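Local structure of DR2417 (Deinococcus radiodurans, 4XWW) at residues 137-151 with 160-173. The protein is a metallo-beta-lactamase-fold ribonuclease that probably degrades RNA from the 5' end and helps mature ribosomal RNA. Numbering follows the deposited sequence.
Sequences EVRFGQSFVAEFFCM and GYILKTPVGDVLHT
Val145, Glu147 and Phe149 of strand 144-150 form hydrogen-bonded antiparallel pairs with Lys164, Ile162 and Gly160 in a beta hairpin, and the strand axes come within 4.5 Å. Six backbone bonds join the strands; the straightest runs from Lys164 N to Val145 O (2.7 Å, 174° at the hydrogen). The extended Lys164 chain reaches over strand 144-150. Its NZ forms a salt bridge with Glu147 OE1 at 2.8 Å, on the anti side and 25° out of the carboxylate plane. The same NZ makes a weak hydrogen bond, also a salt bridge, to Glu137 OE2 (3.0 Å), on the edge strand 137-140. Phe149 has CG between its backbone N and carbonyl carbon (chi1 59°), which brings the ring across to strand 160-165. One face lies over Gly160, whose CA is 4.0 Å from the ring centroid. Ring atom CE1 touches Ile162 CG1 at 3.8 Å, and Leu171 CD2 sits at the ring edge. On the face with Ala146 and Phe148, Leu163 CD2 packs against Phe144 CD1 at 3.8 Å. Leu163 touches Phe37 and Phe144 touches Val44, so this face packs against the other sheet of the metallo-beta-lactamase sandwich. On the other face, Arg194 forms a second salt bridge with Glu147 OE1. Lysine and arginine together probably stabilise the buried Glu147 carboxylate as an anion.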
# COMPACT_ATOMS: atom_id res chain seq x y z
N GLU A 137 3.35 7.25 42.54
CA GLU A 137 2.36 8.31 42.40
C GLU A 137 3.08 9.64 42.39
O GLU A 137 3.79 9.97 43.34
CB GLU A 137 1.34 8.28 43.54
CG GLU A 137 0.29 7.19 43.44
CD GLU A 137 -0.78 7.31 44.52
OE1 GLU A 137 -0.92 6.37 45.33
OE2 GLU A 137 -1.49 8.34 44.55
N VAL A 138 2.87 10.42 41.34
CA VAL A 138 3.61 11.66 41.19
C VAL A 138 2.67 12.85 41.15
O VAL A 138 1.57 12.73 40.65
CB VAL A 138 4.48 11.58 39.92
CG1 VAL A 138 4.92 12.95 39.47
CG2 VAL A 138 5.68 10.69 40.19
N ARG A 139 3.07 13.99 41.72
CA ARG A 139 2.19 15.15 41.76
C ARG A 139 2.55 16.24 40.74
O ARG A 139 3.73 16.58 40.55
CB ARG A 139 2.18 15.76 43.18
CG ARG A 139 1.27 16.96 43.30
CD ARG A 139 1.13 17.43 44.75
NE ARG A 139 0.15 16.66 45.51
CZ ARG A 139 -1.16 16.73 45.32
NH1 ARG A 139 -1.67 17.52 44.39
NH2 ARG A 139 -1.98 15.99 46.06
N PHE A 140 1.53 16.80 40.08
CA PHE A 140 1.70 17.94 39.19
C PHE A 140 0.84 19.10 39.69
O PHE A 140 -0.39 19.04 39.61
CB PHE A 140 1.30 17.62 37.73
CG PHE A 140 1.98 16.42 37.14
CD1 PHE A 140 3.17 16.55 36.44
CD2 PHE A 140 1.41 15.16 37.25
CE1 PHE A 140 3.81 15.44 35.89
CE2 PHE A 140 2.03 14.05 36.69
CZ PHE A 140 3.23 14.19 36.01
N GLY A 141 1.47 20.15 40.19
CA GLY A 141 0.76 21.27 40.77
C GLY A 141 -0.22 20.86 41.85
O GLY A 141 -0.02 19.85 42.52
N GLN A 142 -1.29 21.64 42.02
CA GLN A 142 -2.29 21.40 43.05
C GLN A 142 -3.35 20.38 42.68
O GLN A 142 -3.94 19.75 43.56
CB GLN A 142 -3.00 22.71 43.41
CG GLN A 142 -2.07 23.88 43.63
CD GLN A 142 -1.09 23.62 44.75
OE1 GLN A 142 -1.49 23.43 45.90
NE2 GLN A 142 0.20 23.60 44.42
N SER A 143 -3.60 20.22 41.38
CA SER A 143 -4.83 19.59 40.90
C SER A 143 -4.66 18.15 40.40
O SER A 143 -5.65 17.44 40.25
CB SER A 143 -5.45 20.43 39.77
OG SER A 143 -5.85 21.71 40.23
N PHE A 144 -3.42 17.74 40.15
CA PHE A 144 -3.16 16.47 39.49
C PHE A 144 -2.24 15.54 40.28
O PHE A 144 -1.17 15.96 40.75
CB PHE A 144 -2.52 16.71 38.12
CG PHE A 144 -3.41 17.39 37.13
CD1 PHE A 144 -4.42 16.69 36.49
CD2 PHE A 144 -3.21 18.72 36.80
CE1 PHE A 144 -5.23 17.31 35.56
CE2 PHE A 144 -4.01 19.35 35.87
CZ PHE A 144 -5.02 18.64 35.24
N VAL A 145 -2.65 14.28 40.38
CA VAL A 145 -1.76 13.21 40.81
C VAL A 145 -1.85 12.05 39.83
O VAL A 145 -2.96 11.62 39.47
CB VAL A 145 -2.09 12.72 42.23
CG1 VAL A 145 -1.22 11.53 42.59
CG2 VAL A 145 -1.92 13.86 43.24
N ALA A 146 -0.70 11.55 39.37
CA ALA A 146 -0.68 10.45 38.41
C ALA A 146 -0.07 9.20 39.04
O ALA A 146 1.00 9.27 39.64
CB ALA A 146 0.09 10.84 37.16
N GLU A 147 -0.75 8.07 38.88
CA GLU A 147 -0.29 6.78 39.39
C GLU A 147 -0.01 5.82 38.23
O GLU A 147 -0.91 5.53 37.44
CB GLU A 147 -1.33 6.17 40.33
CG GLU A 147 -0.83 4.87 40.99
CD GLU A 147 -1.88 4.19 41.87
OE1 GLU A 147 -2.90 4.82 42.19
OE2 GLU A 147 -1.68 3.01 42.22
N PHE A 148 1.21 5.30 38.17
CA PHE A 148 1.62 4.45 37.07
C PHE A 148 1.27 2.99 37.36
O PHE A 148 1.38 2.55 38.49
CB PHE A 148 3.13 4.59 36.83
CG PHE A 148 3.54 5.94 36.29
CD1 PHE A 148 3.64 7.04 37.13
CD2 PHE A 148 3.84 6.10 34.95
CE1 PHE A 148 4.00 8.28 36.64
CE2 PHE A 148 4.22 7.34 34.45
CZ PHE A 148 4.30 8.43 35.30
N PHE A 149 0.86 2.24 36.34
CA PHE A 149 0.74 0.80 36.52
C PHE A 149 1.16 0.06 35.24
O PHE A 149 1.16 0.62 34.14
CB PHE A 149 -0.68 0.41 36.94
CG PHE A 149 -1.74 0.81 35.95
CD1 PHE A 149 -2.34 2.06 36.03
CD2 PHE A 149 -2.13 -0.06 34.94
CE1 PHE A 149 -3.31 2.44 35.13
CE2 PHE A 149 -3.11 0.31 34.01
CZ PHE A 149 -3.70 1.57 34.09
N CYS A 150 1.54 -1.20 35.40
CA CYS A 150 2.09 -1.97 34.30
C CYS A 150 1.02 -2.46 33.33
O CYS A 150 0.01 -3.01 33.73
CB CYS A 150 2.86 -3.17 34.85
SG CYS A 150 3.62 -4.18 33.56
N MET A 151 1.26 -2.25 32.03
CA MET A 151 0.48 -2.95 31.01
C MET A 151 1.43 -3.58 29.99
O MET A 151 2.33 -2.91 29.49
CB MET A 151 -0.50 -2.01 30.30
CG MET A 151 -1.52 -1.35 31.27
SD MET A 151 -2.71 -2.58 31.85
CE MET A 151 -3.71 -2.73 30.40
N GLY A 160 0.32 2.16 31.83
CA GLY A 160 -0.89 2.95 31.87
C GLY A 160 -0.80 3.85 33.10
O GLY A 160 0.15 3.76 33.91
N TYR A 161 -1.77 4.74 33.26
CA TYR A 161 -1.77 5.57 34.46
C TYR A 161 -3.19 5.95 34.87
O TYR A 161 -4.11 5.98 34.05
CB TYR A 161 -0.91 6.84 34.29
CG TYR A 161 -1.41 7.73 33.18
CD1 TYR A 161 -0.98 7.53 31.87
CD2 TYR A 161 -2.33 8.74 33.42
CE1 TYR A 161 -1.47 8.32 30.83
CE2 TYR A 161 -2.82 9.53 32.39
CZ TYR A 161 -2.37 9.32 31.11
OH TYR A 161 -2.86 10.09 30.09
N ILE A 162 -3.34 6.24 36.15
CA ILE A 162 -4.55 6.85 36.65
C ILE A 162 -4.24 8.30 37.01
O ILE A 162 -3.36 8.57 37.83
CB ILE A 162 -5.10 6.10 37.87
CG1 ILE A 162 -5.37 4.65 37.46
CG2 ILE A 162 -6.35 6.81 38.41
CD1 ILE A 162 -5.76 3.70 38.55
N LEU A 163 -4.95 9.21 36.35
CA LEU A 163 -4.82 10.62 36.62
C LEU A 163 -5.95 11.06 37.53
O LEU A 163 -7.11 11.06 37.13
CB LEU A 163 -4.84 11.42 35.31
CG LEU A 163 -4.48 12.90 35.46
CD1 LEU A 163 -3.01 13.04 35.87
CD2 LEU A 163 -4.78 13.67 34.18
N LYS A 164 -5.58 11.42 38.75
CA LYS A 164 -6.55 11.79 39.77
C LYS A 164 -6.70 13.29 39.75
O LYS A 164 -5.72 14.01 39.87
CB LYS A 164 -6.11 11.26 41.13
CG LYS A 164 -5.80 9.75 41.09
CD LYS A 164 -5.00 9.24 42.29
CE LYS A 164 -4.57 7.80 42.05
NZ LYS A 164 -3.89 7.19 43.24
N THR A 165 -7.92 13.76 39.53
CA THR A 165 -8.18 15.18 39.31
C THR A 165 -9.30 15.63 40.24
O THR A 165 -9.95 14.79 40.86
CB THR A 165 -8.59 15.46 37.85
OG1 THR A 165 -9.98 15.21 37.68
CG2 THR A 165 -7.79 14.59 36.87
N PRO A 166 -9.53 16.95 40.35
CA PRO A 166 -10.64 17.41 41.21
C PRO A 166 -12.04 16.92 40.79
O PRO A 166 -12.97 16.97 41.61
CB PRO A 166 -10.57 18.93 41.09
CG PRO A 166 -9.15 19.21 40.76
CD PRO A 166 -8.69 18.08 39.90
N VAL A 167 -12.22 16.47 39.55
CA VAL A 167 -13.55 16.05 39.13
C VAL A 167 -13.70 14.53 39.24
O VAL A 167 -14.80 13.99 39.09
CB VAL A 167 -13.88 16.50 37.68
CG1 VAL A 167 -13.72 18.00 37.52
CG2 VAL A 167 -13.01 15.74 36.69
N GLY A 168 -12.58 13.84 39.47
CA GLY A 168 -12.58 12.39 39.52
C GLY A 168 -11.38 11.79 38.80
O GLY A 168 -10.44 12.50 38.46
N ASP A 169 -11.42 10.48 38.56
CA ASP A 169 -10.26 9.78 38.02
C ASP A 169 -10.38 9.45 36.54
O ASP A 169 -11.40 8.97 36.08
CB ASP A 169 -10.02 8.46 38.76
CG ASP A 169 -9.63 8.65 40.20
OD1 ASP A 169 -9.33 9.79 40.62
OD2 ASP A 169 -9.61 7.63 40.92
N VAL A 170 -9.29 9.68 35.81
CA VAL A 170 -9.14 9.23 34.43
C VAL A 170 -8.21 8.02 34.42
O VAL A 170 -7.10 8.09 34.95
CB VAL A 170 -8.56 10.33 33.52
CG1 VAL A 170 -8.36 9.82 32.05
CG2 VAL A 170 -9.43 11.61 33.57
N LEU A 171 -8.66 6.90 33.87
CA LEU A 171 -7.75 5.79 33.61
C LEU A 171 -7.36 5.76 32.15
O LEU A 171 -8.22 5.68 31.28
CB LEU A 171 -8.36 4.45 34.01
CG LEU A 171 -7.34 3.30 34.05
CD1 LEU A 171 -7.66 2.37 35.23
CD2 LEU A 171 -7.31 2.51 32.75
N HIS A 172 -6.07 5.84 31.89
CA HIS A 172 -5.56 5.76 30.52
C HIS A 172 -4.81 4.43 30.42
O HIS A 172 -3.86 4.20 31.16
CB HIS A 172 -4.65 6.96 30.23
CG HIS A 172 -4.22 7.08 28.80
ND1 HIS A 172 -3.65 8.23 28.30
CD2 HIS A 172 -4.29 6.21 27.77
CE1 HIS A 172 -3.37 8.05 27.02
NE2 HIS A 172 -3.75 6.84 26.67
N THR A 173 -5.24 3.55 29.52
CA THR A 173 -4.63 2.22 29.42
C THR A 173 -3.19 2.27 28.92
O THR A 173 -2.44 1.34 29.11
CB THR A 173 -5.42 1.30 28.47
OG1 THR A 173 -5.43 1.85 27.15
CG2 THR A 173 -6.83 1.09 28.95